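Local structure of E3 ubiquitin-protein ligase TRIM65 (Homo sapiens, 7JL4) at residues A[14-17]-A[18-21]; A[35-38]-A[39-43]; A[101-104]-A[105-109]; A[143-146]-A[147-150]. The protein acts, through a chain whose C-terminal PRY-SPRY domain is described here, as an E3 ubiquitin ligase in innate immunity and autophagy, marking proteins such as the RNA-silencing factor TNRC6A. All coordinates share one frame; numbering follows the deposited sequence.

Contact 1 (A[14-17]-A[18-21])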
ATOM      1  N   LYS A  14      -0.921  19.442   6.557  1.00 25.80           N
ATOM      2  CA  LYS A  14      -1.732  19.001   7.689  1.00 26.85           C
ATOM      3  C   LYS A  14      -1.710  17.482   7.821  1.00 30.48           C
ATOM      4  O   LYS A  14      -1.619  16.952   8.933  1.00 25.20           O
ATOM      5  CB  LYS A  14      -3.167  19.507   7.544  1.00 30.27           C
ATOM      6  CG  LYS A  14      -4.120  19.031   8.622  1.00 37.39           C
ATOM      7  CD  LYS A  14      -5.529  19.537   8.371  1.00 49.71           C
ATOM      8  CE  LYS A  14      -6.576  18.625   9.002  1.00 62.57           C
ATOM      9  NZ  LYS A  14      -7.726  19.404   9.561  1.00 63.62           N
ATOM     10  N   LEU A  15      -1.776  16.765   6.696  1.00 25.27           N
ATOM     11  CA  LEU A  15      -1.690  15.305   6.736  1.00 27.42           C
ATOM     12  C   LEU A  15      -0.374  14.846   7.351  1.00 26.67           C
ATOM     13  O   LEU A  15      -0.336  13.856   8.107  1.00 24.32           O
ATOM     14  CB  LEU A  15      -1.832  14.733   5.321  1.00 23.31           C
ATOM     15  CG  LEU A  15      -3.195  14.842   4.690  1.00 26.22           C
ATOM     16  CD1 LEU A  15      -3.136  14.500   3.186  1.00 30.14           C
ATOM     17  CD2 LEU A  15      -4.102  13.898   5.439  1.00 26.36           C
ATOM     18  N   TRP A  16       0.719  15.554   7.032  1.00 22.41           N
ATOM     19  CA  TRP A  16       2.041  15.195   7.518  1.00 26.88           C
ATOM     20  C   TRP A  16       2.169  15.334   9.024  1.00 27.53           C
ATOM     21  O   TRP A  16       3.175  14.888   9.575  1.00 24.06           O
ATOM     22  CB  TRP A  16       3.131  16.071   6.886  1.00 28.60           C
ATOM     23  CG  TRP A  16       3.465  15.789   5.449  1.00 27.38           C
ATOM     24  CD1 TRP A  16       2.855  14.888   4.592  1.00 29.03           C
ATOM     25  CD2 TRP A  16       4.495  16.428   4.697  1.00 28.95           C
ATOM     26  NE1 TRP A  16       3.470  14.937   3.357  1.00 25.32           N
ATOM     27  CE2 TRP A  16       4.480  15.873   3.402  1.00 35.78           C
ATOM     28  CE3 TRP A  16       5.446  17.421   5.003  1.00 32.68           C
ATOM     29  CZ2 TRP A  16       5.381  16.281   2.405  1.00 37.24           C
ATOM     30  CZ3 TRP A  16       6.342  17.819   4.014  1.00 44.43           C
ATOM     31  CH2 TRP A  16       6.295  17.252   2.728  1.00 41.48           C
ATOM     32  N   GLN A  17       1.217  15.975   9.700  1.00 25.25           N
ATOM     33  CA  GLN A  17       1.345  16.073  11.147  1.00 30.69           C
ATOM     34  C   GLN A  17       1.332  14.696  11.804  1.00 30.07           C
ATOM     35  O   GLN A  17       1.850  14.545  12.917  1.00 24.03           O
ATOM     36  CB  GLN A  17       0.249  16.975  11.711  1.00 30.91           C
ATOM     37  CG  GLN A  17       0.381  18.428  11.172  1.00 37.20           C
ATOM     38  CD  GLN A  17       1.830  18.991  11.191  1.00 51.84           C
ATOM     39  OE1 GLN A  17       2.436  19.209  12.258  1.00 39.89           O
ATOM     40  NE2 GLN A  17       2.394  19.206   9.985  1.00 33.96           N
ATOM     41  N   ASN A  18       0.823  13.677  11.110  1.00 27.20           N
ATOM     42  CA  ASN A  18       0.833  12.301  11.593  1.00 26.48           C
ATOM     43  C   ASN A  18       1.751  11.395  10.768  1.00 24.49           C
ATOM     44  O   ASN A  18       1.536  10.178  10.707  1.00 26.25           O
ATOM     45  CB  ASN A  18      -0.587  11.745  11.595  1.00 26.59           C
ATOM     46  CG  ASN A  18      -1.535  12.578  12.425  1.00 28.18           C
ATOM     47  OD1 ASN A  18      -1.328  12.790  13.620  1.00 27.04           O
ATOM     48  ND2 ASN A  18      -2.571  13.088  11.781  1.00 27.68           N
ATOM     49  N   TYR A  19       2.799  11.956  10.157  1.00 25.73           N
ATOM     50  CA  TYR A  19       3.620  11.183   9.226  1.00 23.59           C
ATOM     51  C   TYR A  19       4.339  10.032   9.927  1.00 28.86           C
ATOM     52  O   TYR A  19       4.914  10.206  11.002  1.00 24.13           O
ATOM     53  CB  TYR A  19       4.639  12.102   8.529  1.00 23.93           C
ATOM     54  CG  TYR A  19       5.081  11.519   7.203  1.00 22.48           C
ATOM     55  CD1 TYR A  19       5.950  10.429   7.142  1.00 23.73           C
ATOM     56  CD2 TYR A  19       4.481  11.954   6.020  1.00 22.58           C
ATOM     57  CE1 TYR A  19       6.301   9.872   5.929  1.00 22.92           C
ATOM     58  CE2 TYR A  19       4.799  11.383   4.799  1.00 20.87           C
ATOM     59  CZ  TYR A  19       5.688  10.332   4.769  1.00 24.90           C
ATOM     60  OH  TYR A  19       6.029   9.757   3.574  1.00 23.17           O
ATOM     61  N   ARG A  20       4.327   8.852   9.299  1.00 19.06           N
ATOM     62  CA  ARG A  20       5.039   7.670   9.795  1.00 24.60           C
ATOM     63  C   ARG A  20       6.015   7.145   8.746  1.00 25.05           C
ATOM     64  O   ARG A  20       5.628   6.947   7.591  1.00 23.02           O
ATOM     65  CB  ARG A  20       4.065   6.539  10.180  1.00 21.33           C
ATOM     66  CG  ARG A  20       2.917   6.931  11.108  1.00 19.09           C
ATOM     67  CD  ARG A  20       3.365   7.260  12.572  1.00 21.70           C
ATOM     68  NE  ARG A  20       2.232   7.840  13.295  1.00 23.06           N
ATOM     69  CZ  ARG A  20       2.212   9.018  13.914  1.00 26.14           C
ATOM     70  NH1 ARG A  20       3.309   9.763  14.008  1.00 26.11           N
ATOM     71  NH2 ARG A  20       1.092   9.426  14.490  1.00 24.97           N
ATOM     72  N   ASN A  21       7.268   6.871   9.151  1.00 22.97           N
ATOM     73  CA  ASN A  21       8.278   6.328   8.232  1.00 21.58           C
ATOM     74  C   ASN A  21       8.218   4.791   8.247  1.00 24.91           C
ATOM     75  O   ASN A  21       8.580   4.151   9.236  1.00 22.11           O
ATOM     76  CB  ASN A  21       9.681   6.844   8.591  1.00 22.40           C
ATOM     77  CG  ASN A  21       9.845   8.360   8.356  1.00 29.68           C
ATOM     78  OD1 ASN A  21       9.125   8.962   7.558  1.00 24.00           O
ATOM     79  ND2 ASN A  21      10.792   8.983   9.074  1.00 30.81           N
TER
HETATM   80  O   HOH W   1      -2.766  12.865   9.010  1.00 26.03           O
HETATM   81  O   HOH W   2       2.883  12.761  15.059  1.00 45.50           O
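Leu15 O is gripped twice: by the amide of Asn18, with N 3.2 Å from Leu15 O and a nearly straight N-H, and by a water that donates to it. The same water, 2.8 Å from Asn18 ND2, accepts from that amide, so the asparagine side chain closes a small ring on the carbonyl its own backbone already holds. This is the exit from the short helix 10-15 of the B30.2/SPRY domain, where the chain bends away toward strand 72-79. The bonds here span three residues, a tighter step than that of an alpha helix; Tyr19 N follows suit, 3.0 Å from Trp16 O.

Beside this turn Trp16 and Tyr19 run alongside each other and form a T-shaped pair, planes at 90°. The tyrosine presents its CD2 edge, 3.6 Å from Trp16 CD1, to the five-membered ring. Tyr19 reaches there because its CG stands anti to the backbone N (chi1 -156°). Both polar ends are used beyond the turn: Trp16 NE1 bonds Glu76 OE2, while Tyr19 OH meets Cys189 O and Glu76 N. With an alanine at Trp16, the Tyr19 edge would probably lose the ring it leans on and the Glu76 carboxylate its indole N-H.

Arg20 folds its guanidinium back over the turn: Asn18 O sits 3.4 Å above the plane, over its centre, and a second water lies in that plane, bridging Arg20 NH1 to Gln17 O.

Contact 2 (A[35-38]-A[39-43])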
ATOM      1  N   LEU A  35      14.590  -6.145  -2.146  1.00 31.75           N
ATOM      2  CA  LEU A  35      14.494  -5.000  -1.249  1.00 30.14           C
ATOM      3  C   LEU A  35      15.792  -4.199  -1.252  1.00 33.56           C
ATOM      4  O   LEU A  35      16.885  -4.772  -1.307  1.00 36.15           O
ATOM      5  CB  LEU A  35      14.180  -5.474   0.175  1.00 32.21           C
ATOM      6  CG  LEU A  35      12.728  -5.918   0.371  1.00 35.70           C
ATOM      7  CD1 LEU A  35      12.526  -6.637   1.696  1.00 39.43           C
ATOM      8  CD2 LEU A  35      11.872  -4.700   0.342  1.00 31.64           C
ATOM      9  N   SER A  36      15.677  -2.871  -1.168  1.00 29.20           N
ATOM     10  CA  SER A  36      16.853  -2.008  -1.158  1.00 32.14           C
ATOM     11  C   SER A  36      16.572  -0.779  -0.298  1.00 32.36           C
ATOM     12  O   SER A  36      15.482  -0.614   0.255  1.00 30.91           O
ATOM     13  CB  SER A  36      17.252  -1.595  -2.576  1.00 33.76           C
ATOM     14  OG  SER A  36      16.172  -0.931  -3.211  1.00 32.15           O
ATOM     15  N   ARG A  37      17.572   0.091  -0.200  1.00 35.04           N
ATOM     16  CA  ARG A  37      17.442   1.359   0.513  1.00 37.09           C
ATOM     17  C   ARG A  37      16.955   1.149   1.944  1.00 38.12           C
ATOM     18  O   ARG A  37      15.968   1.744   2.392  1.00 34.56           O
ATOM     19  CB  ARG A  37      16.524   2.328  -0.231  1.00 34.58           C
ATOM     20  CG  ARG A  37      16.877   3.777   0.092  1.00 48.94           C
ATOM     21  CD  ARG A  37      15.815   4.768  -0.356  1.00 56.19           C
ATOM     22  NE  ARG A  37      15.744   4.917  -1.808  1.00 63.93           N
ATOM     23  CZ  ARG A  37      14.898   5.742  -2.418  1.00 70.29           C
ATOM     24  NH1 ARG A  37      14.066   6.490  -1.692  1.00 53.43           N
ATOM     25  NH2 ARG A  37      14.886   5.826  -3.746  1.00 67.00           N
ATOM     26  N   GLN A  38      17.661   0.280   2.665  1.00 36.13           N
ATOM     27  CA  GLN A  38      17.338   0.009   4.065  0.55 34.75           C
ATOM     28  C   GLN A  38      15.877  -0.408   4.206  1.00 34.98           C
ATOM     29  O   GLN A  38      15.174   0.013   5.135  1.00 28.94           O
ATOM     30  CB  GLN A  38      17.648   1.220   4.951  0.55 38.65           C
ATOM     31  CG  GLN A  38      19.106   1.637   4.945  0.55 44.45           C
ATOM     32  CD  GLN A  38      19.475   2.464   3.724  0.55 47.30           C
ATOM     33  OE1 GLN A  38      18.751   3.387   3.345  0.55 47.34           O
ATOM     34  NE2 GLN A  38      20.602   2.128   3.096  0.55 49.22           N
ATOM     35  N   ASP A  39      15.415  -1.216   3.249  1.00 29.79           N
ATOM     36  CA  ASP A  39      14.075  -1.802   3.214  1.00 29.82           C
ATOM     37  C   ASP A  39      12.984  -0.751   3.056  1.00 26.82           C
ATOM     38  O   ASP A  39      11.831  -0.979   3.429  1.00 27.32           O
ATOM     39  CB  ASP A  39      13.841  -2.693   4.447  1.00 32.43           C
ATOM     40  CG  ASP A  39      14.730  -3.941   4.440  1.00 37.28           C
ATOM     41  OD1 ASP A  39      15.039  -4.454   3.331  1.00 31.96           O
ATOM     42  OD2 ASP A  39      15.162  -4.397   5.525  1.00 37.58           O
ATOM     43  N   GLN A  40      13.323   0.397   2.459  1.00 23.05           N
ATOM     44  CA  GLN A  40      12.316   1.379   2.073  1.00 27.01           C
ATOM     45  C   GLN A  40      11.811   1.197   0.649  1.00 25.32           C
ATOM     46  O   GLN A  40      10.853   1.869   0.266  1.00 27.93           O
ATOM     47  CB  GLN A  40      12.865   2.807   2.198  1.00 26.55           C
ATOM     48  CG  GLN A  40      13.384   3.130   3.630  1.00 23.89           C
ATOM     49  CD  GLN A  40      14.241   4.369   3.672  1.00 36.13           C
ATOM     50  OE1 GLN A  40      14.190   5.223   2.777  1.00 36.94           O
ATOM     51  NE2 GLN A  40      15.070   4.463   4.703  1.00 36.18           N
ATOM     52  N   GLN A  41      12.450   0.346  -0.146  1.00 23.87           N
ATOM     53  CA  GLN A  41      12.108   0.204  -1.554  1.00 25.55           C
ATOM     54  C   GLN A  41      12.064  -1.275  -1.912  1.00 24.74           C
ATOM     55  O   GLN A  41      12.859  -2.069  -1.396  1.00 26.71           O
ATOM     56  CB  GLN A  41      13.136   0.965  -2.405  1.00 26.59           C
ATOM     57  CG  GLN A  41      12.910   0.929  -3.895  1.00 33.05           C
ATOM     58  CD  GLN A  41      13.866   1.830  -4.643  1.00 40.18           C
ATOM     59  OE1 GLN A  41      14.851   1.370  -5.217  1.00 47.05           O
ATOM     60  NE2 GLN A  41      13.573   3.125  -4.649  1.00 46.22           N
ATOM     61  N   VAL A  42      11.137  -1.647  -2.793  1.00 29.28           N
ATOM     62  CA  VAL A  42      10.980  -3.029  -3.243  1.00 28.10           C
ATOM     63  C   VAL A  42      10.678  -3.034  -4.744  1.00 34.31           C
ATOM     64  O   VAL A  42       9.986  -2.143  -5.252  1.00 30.04           O
ATOM     65  CB  VAL A  42       9.879  -3.746  -2.428  1.00 26.70           C
ATOM     66  CG1 VAL A  42       8.501  -3.173  -2.738  1.00 23.62           C
ATOM     67  CG2 VAL A  42       9.900  -5.250  -2.683  1.00 26.78           C
ATOM     68  N   LYS A  43      11.225  -4.027  -5.462  1.00 31.49           N
ATOM     69  CA  LYS A  43      10.964  -4.214  -6.882  1.00 34.12           C
ATOM     70  C   LYS A  43      10.631  -5.677  -7.139  1.00 32.94           C
ATOM     71  O   LYS A  43      11.323  -6.568  -6.633  1.00 31.79           O
ATOM     72  CB  LYS A  43      12.170  -3.793  -7.743  1.00 31.72           C
ATOM     73  CG  LYS A  43      11.907  -3.905  -9.232  1.00 37.12           C
ATOM     74  CD  LYS A  43      13.092  -3.456 -10.074  1.00 41.05           C
ATOM     75  CE  LYS A  43      12.778  -3.590 -11.580  1.00 41.83           C
ATOM     76  NZ  LYS A  43      13.934  -3.193 -12.438  1.00 49.53           N
TER
HETATM   77  O   HOH W   3      12.698   6.189   1.070  1.00 33.26           O
HETATM   78  O   HOH W   4      14.856   2.629   6.841  1.00 36.04           O
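Over one face of the Arg37 guanidinium sits the amide nitrogen of Gln41, its NE2 3.1 Å from Arg37 NH2 with the two planes 61° apart. Both atoms are donors, so they touch without bonding; Gln41 NE2 is hydrogen-bonded to Thr187 OG1 instead. The Gln40 amide, nearly perpendicular to the guanidinium, lays its OE1 3.6 Å from Arg37 CD, and a water bridges Gln40 OE1 to Arg37 NH1. Arginine suits the place because its long chain, bent at chi3 (-71°), can reach Gln40 at the end of the turn and Gln41 at the start of the returning strand.

These residues close the beta hairpin of strands 33-36 and 41-44. A type I' turn from Arg37 to Gln40 is locked by Gln40 N to Arg37 O, 3.0 Å, with Gln38 and Asp39 in left-handed backbone conformations. Ser36 and Gln41 form a hydrogen-bonded pair, Ser36 N lying 2.9 Å from Gln41 O, and because Gln40 and Gln41 both face Ser36 the strand carries a classic beta bulge.

On the other face Leu35 and Val42 make an apolar contact. Theirs is a non-hydrogen-bonded pair in which Leu35 CD2 rests 3.5 Å from Val42 CB, and Phe24 packs against both. Nearer the turn, Asp39 crosses Leu35 at about a right angle, with OD1 3.4 Å from Leu35 CB.

Contact 3 (A[101-104]-A[105-109])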
ATOM      1  N   HIS A 101      -5.739 -15.902  -8.901  1.00 37.32           N
ATOM      2  CA  HIS A 101      -5.501 -14.515  -8.520  1.00 41.20           C
ATOM      3  C   HIS A 101      -4.172 -14.394  -7.778  1.00 37.39           C
ATOM      4  O   HIS A 101      -3.786 -15.287  -7.023  1.00 38.12           O
ATOM      5  CB  HIS A 101      -6.660 -13.982  -7.657  1.00 34.83           C
ATOM      6  CG  HIS A 101      -8.019 -14.246  -8.238  1.00 44.31           C
ATOM      7  ND1 HIS A 101      -8.385 -13.824  -9.499  1.00 50.75           N
ATOM      8  CD2 HIS A 101      -9.098 -14.896  -7.735  1.00 55.48           C
ATOM      9  CE1 HIS A 101      -9.624 -14.214  -9.756  1.00 48.61           C
ATOM     10  NE2 HIS A 101     -10.080 -14.867  -8.701  1.00 51.05           N
ATOM     11  N   THR A 102      -3.464 -13.287  -8.015  1.00 29.14           N
ATOM     12  CA  THR A 102      -2.162 -13.028  -7.396  1.00 28.06           C
ATOM     13  C   THR A 102      -2.210 -11.901  -6.379  1.00 25.37           C
ATOM     14  O   THR A 102      -1.185 -11.603  -5.752  1.00 27.92           O
ATOM     15  CB  THR A 102      -1.116 -12.678  -8.461  1.00 32.18           C
ATOM     16  OG1 THR A 102      -1.498 -11.448  -9.097  1.00 34.00           O
ATOM     17  CG2 THR A 102      -1.023 -13.790  -9.522  1.00 35.25           C
ATOM     18  N   ASP A 103      -3.359 -11.251  -6.223  1.00 26.55           N
ATOM     19  CA  ASP A 103      -3.549 -10.117  -5.315  1.00 23.97           C
ATOM     20  C   ASP A 103      -4.772 -10.443  -4.475  1.00 28.34           C
ATOM     21  O   ASP A 103      -5.844 -10.714  -5.032  1.00 29.43           O
ATOM     22  CB  ASP A 103      -3.768  -8.839  -6.150  1.00 24.16           C
ATOM     23  CG  ASP A 103      -3.967  -7.563  -5.324  1.00 26.28           C
ATOM     24  OD1 ASP A 103      -3.847  -7.558  -4.071  1.00 24.33           O
ATOM     25  OD2 ASP A 103      -4.248  -6.524  -5.977  1.00 24.92           O
ATOM     26  N   ASN A 104      -4.625 -10.481  -3.150  1.00 22.56           N
ATOM     27  CA  ASN A 104      -5.800 -10.700  -2.313  1.00 21.18           C
ATOM     28  C   ASN A 104      -6.115  -9.503  -1.419  1.00 24.65           C
ATOM     29  O   ASN A 104      -6.941  -9.631  -0.502  1.00 22.90           O
ATOM     30  CB  ASN A 104      -5.653 -11.996  -1.496  1.00 23.09           C
ATOM     31  CG  ASN A 104      -4.656 -11.862  -0.348  1.00 30.82           C
ATOM     32  OD1 ASN A 104      -4.004 -10.821  -0.185  1.00 25.57           O
ATOM     33  ND2 ASN A 104      -4.560 -12.909   0.476  1.00 27.40           N
ATOM     34  N   ILE A 105      -5.506  -8.343  -1.678  1.00 22.07           N
ATOM     35  CA  ILE A 105      -5.705  -7.168  -0.830  1.00 23.35           C
ATOM     36  C   ILE A 105      -7.091  -6.587  -1.100  1.00 21.68           C
ATOM     37  O   ILE A 105      -7.403  -6.187  -2.228  1.00 20.92           O
ATOM     38  CB  ILE A 105      -4.604  -6.121  -1.066  1.00 25.44           C
ATOM     39  CG1 ILE A 105      -3.223  -6.711  -0.776  1.00 24.82           C
ATOM     40  CG2 ILE A 105      -4.836  -4.883  -0.159  1.00 20.79           C
ATOM     41  CD1 ILE A 105      -2.056  -5.860  -1.300  1.00 24.12           C
ATOM     42  N   GLY A 106      -7.920  -6.507  -0.057  1.00 20.71           N
ATOM     43  CA  GLY A 106      -9.302  -6.088  -0.239  1.00 20.43           C
ATOM     44  C   GLY A 106     -10.208  -7.145  -0.821  1.00 21.01           C
ATOM     45  O   GLY A 106     -11.367  -6.846  -1.162  1.00 23.46           O
ATOM     46  N   ARG A 107      -9.734  -8.375  -0.953  1.00 21.33           N
ATOM     47  CA  ARG A 107     -10.585  -9.434  -1.464  1.00 22.20           C
ATOM     48  C   ARG A 107     -11.312 -10.205  -0.368  1.00 24.16           C
ATOM     49  O   ARG A 107     -11.892 -11.264  -0.648  1.00 21.08           O
ATOM     50  CB  ARG A 107      -9.784 -10.412  -2.309  1.00 29.29           C
ATOM     51  CG  ARG A 107      -9.623 -10.014  -3.786  1.00 27.93           C
ATOM     52  CD  ARG A 107      -8.738  -8.795  -3.965  1.00 30.64           C
ATOM     53  NE  ARG A 107      -8.457  -8.557  -5.381  1.00 25.18           N
ATOM     54  CZ  ARG A 107      -7.779  -7.532  -5.880  1.00 27.24           C
ATOM     55  NH1 ARG A 107      -7.573  -7.494  -7.201  1.00 27.17           N
ATOM     56  NH2 ARG A 107      -7.187  -6.643  -5.074  1.00 23.04           N
ATOM     57  N   GLY A 108     -11.261  -9.725   0.867  1.00 23.32           N
ATOM     58  CA  GLY A 108     -11.977 -10.321   1.969  1.00 22.23           C
ATOM     59  C   GLY A 108     -12.238  -9.270   3.037  1.00 19.21           C
ATOM     60  O   GLY A 108     -11.907  -8.097   2.878  1.00 19.80           O
ATOM     61  N   PRO A 109     -12.875  -9.670   4.133  1.00 21.07           N
ATOM     62  CA  PRO A 109     -13.232  -8.692   5.163  1.00 24.24           C
ATOM     63  C   PRO A 109     -12.037  -8.209   5.982  1.00 29.54           C
ATOM     64  O   PRO A 109     -12.211  -7.305   6.813  1.00 25.84           O
ATOM     65  CB  PRO A 109     -14.227  -9.459   6.038  1.00 26.45           C
ATOM     66  CG  PRO A 109     -13.749 -10.907   5.931  1.00 27.44           C
ATOM     67  CD  PRO A 109     -13.303 -11.040   4.474  1.00 25.72           C
TER
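A type II beta turn from Asn104 to Arg107, entered through an Asx turn at Asp103, shapes the loop between strands 84-89 and 111-116. The carboxylate of Asp103 leans forward along the chain: its OD1 takes the N-H of Ile105 at 3.0 Å, approached from above the carboxylate plane. Next, Arg107 N reaches Asn104 O at 3.1 Å and closes the beta turn.

Arg107 then curls over its own turn, bent at chi2 (69°). Its NH2 serves two acceptors. One is Ile105 O, 2.9 Å from Arg107 NH2 and almost in the guanidinium plane; the other is Asp103 OD2, 3.1 Å from the same nitrogen in a salt bridge whose carboxylate lies over a guanidinium face, planes 47° apart. Thr85 OG1 also bonds OD2, and Trp124 makes a cation-pi contact with the arginine. A leucine at Arg107 would probably cost buried Asp103 its charged mate and leave Ile105 O without this side-chain donor.

Ile105 turns its hydrocarbon to Val177 and Trp179. Gly106 takes the third position with positive phi (76°), the place for which glycine is the usual choice in a type II turn.

Contact 4 (A[143-146]-A[147-150])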
ATOM      1  N   ASP A 143      -4.043   7.949   4.638  1.00 19.00           N
ATOM      2  CA  ASP A 143      -4.375   8.619   5.902  1.00 22.68           C
ATOM      3  C   ASP A 143      -5.293   7.705   6.700  1.00 23.00           C
ATOM      4  O   ASP A 143      -6.441   7.480   6.306  1.00 24.09           O
ATOM      5  CB  ASP A 143      -5.060   9.958   5.632  1.00 24.15           C
ATOM      6  CG  ASP A 143      -5.228  10.781   6.893  1.00 32.23           C
ATOM      7  OD1 ASP A 143      -4.256  10.885   7.671  1.00 25.14           O
ATOM      8  OD2 ASP A 143      -6.325  11.329   7.083  1.00 36.99           O
ATOM      9  N   LEU A 144      -4.792   7.201   7.831  1.00 22.64           N
ATOM     10  CA  LEU A 144      -5.456   6.180   8.638  1.00 19.27           C
ATOM     11  C   LEU A 144      -5.844   6.819   9.963  1.00 24.09           C
ATOM     12  O   LEU A 144      -4.991   6.973  10.839  1.00 21.41           O
ATOM     13  CB  LEU A 144      -4.516   5.000   8.864  1.00 18.57           C
ATOM     14  CG  LEU A 144      -5.119   3.764   9.501  1.00 24.26           C
ATOM     15  CD1 LEU A 144      -6.293   3.267   8.627  1.00 26.78           C
ATOM     16  CD2 LEU A 144      -4.035   2.675   9.607  1.00 23.32           C
ATOM     17  N   ASP A 145      -7.112   7.197  10.111  1.00 20.18           N
ATOM     18  CA  ASP A 145      -7.593   7.855  11.338  1.00 24.70           C
ATOM     19  C   ASP A 145      -8.293   6.789  12.167  1.00 26.54           C
ATOM     20  O   ASP A 145      -9.476   6.484  11.962  1.00 23.96           O
ATOM     21  CB  ASP A 145      -8.493   9.042  11.014  1.00 27.11           C
ATOM     22  CG  ASP A 145      -9.055   9.741  12.255  1.00 33.83           C
ATOM     23  OD1 ASP A 145      -9.011   9.191  13.377  1.00 31.82           O
ATOM     24  OD2 ASP A 145      -9.530  10.886  12.102  1.00 33.57           O
ATOM     25  N   LEU A 146      -7.557   6.210  13.113  1.00 22.32           N
ATOM     26  CA  LEU A 146      -8.122   5.093  13.849  1.00 23.27           C
ATOM     27  C   LEU A 146      -8.960   5.559  15.022  1.00 28.18           C
ATOM     28  O   LEU A 146      -9.605   4.731  15.675  1.00 31.88           O
ATOM     29  CB  LEU A 146      -7.001   4.149  14.304  1.00 27.12           C
ATOM     30  CG  LEU A 146      -6.244   3.552  13.127  1.00 25.87           C
ATOM     31  CD1 LEU A 146      -5.136   2.641  13.621  1.00 26.53           C
ATOM     32  CD2 LEU A 146      -7.225   2.770  12.178  1.00 23.19           C
ATOM     33  N   ALA A 147      -8.984   6.862  15.291  1.00 27.18           N
ATOM     34  CA  ALA A 147      -9.972   7.390  16.224  1.00 30.34           C
ATOM     35  C   ALA A 147     -11.366   7.341  15.612  1.00 34.76           C
ATOM     36  O   ALA A 147     -12.330   6.926  16.262  1.00 37.25           O
ATOM     37  CB  ALA A 147      -9.612   8.816  16.617  1.00 34.44           C
ATOM     38  N   SER A 148     -11.490   7.775  14.359  1.00 23.79           N
ATOM     39  CA  SER A 148     -12.780   7.832  13.689  1.00 28.09           C
ATOM     40  C   SER A 148     -13.050   6.603  12.827  1.00 33.18           C
ATOM     41  O   SER A 148     -14.183   6.427  12.370  1.00 34.82           O
ATOM     42  CB  SER A 148     -12.851   9.081  12.804  1.00 35.85           C
ATOM     43  OG  SER A 148     -12.057   8.890  11.635  1.00 38.47           O
ATOM     44  N   GLY A 149     -12.043   5.772  12.583  1.00 24.30           N
ATOM     45  CA  GLY A 149     -12.221   4.600  11.751  1.00 26.24           C
ATOM     46  C   GLY A 149     -12.266   4.888  10.267  1.00 29.16           C
ATOM     47  O   GLY A 149     -13.009   4.224   9.532  1.00 28.20           O
ATOM     48  N   CYS A 150     -11.487   5.853   9.797  1.00 23.28           N
ATOM     49  CA  CYS A 150     -11.494   6.275   8.400  1.00 24.51           C
ATOM     50  C   CYS A 150     -10.139   6.027   7.759  1.00 29.99           C
ATOM     51  O   CYS A 150      -9.098   6.374   8.328  1.00 27.87           O
ATOM     52  CB  CYS A 150     -11.857   7.759   8.290  1.00 28.31           C
ATOM     53  SG  CYS A 150     -13.482   8.121   9.074  1.00 42.59           S
TER
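Asp145 reaches over the turn that follows it and receives the amides of Ala147 and Ser148 on a single carboxylate oxygen. Its CG stands anti to the backbone N (chi1 178°), which puts OD1 over the amides of the turn. Ser148 N, 3.0 Å from Asp145 OD1, makes the sound bond, from well above the carboxylate plane; the bond from Ala147 N is weak. The small Ala147 side chain fits closely here, CB lying 3.3 Å from Asp145 OD1.

Ser148 holds its OG between its backbone N and carbonyl carbon (chi1 75°), a rotamer that swings the hydroxyl back to the aspartate, with OG 3.2 Å from Asp145 CG. A short polar side chain suits this spot beside a carboxylate. Leu144 and Leu146 point elsewhere: Leu144 packs on Trp75 and Leu151, Leu146 on Phe68 and Phe170, and both touch Leu174.

The backbone completes the grip. Asp145 N lies 2.8 Å from Cys150 O, while Asp145 O accepts Cys150 N at 3.0 Å and, weakly, Gly149 N. Gly149 has the positive phi (77°) that glycine accommodates readily. With Gly149 and Cys150 both facing Asp145, the result is a G1 beta bulge combined with an Asx motif, closing the antiparallel connection from strand 139-145 to strand 150-155.

In the fold
Contacts 2 and 4 close hairpins of the same seven-stranded sheet, on opposite sides of the chain's centre with centres about 27 Å apart; both use bulges, but contact 2 is a surface turn edged with glutamines, an arginine and water, whereas contact 4 is partly buried and leans on an aspartate. Contact 3 is the buried one, in a loop of the six-stranded sheet, and it carries the salt bridge. Contact 1, also at the surface, combines backbone turn bonds with an aromatic pair and water bridges. Contacts 1 and 4 touch, Leu15 CD2 lying 3.6 Å from Asp143 CG, so helix 10-15 packs beside strand 139-145; the other pairs stay apart.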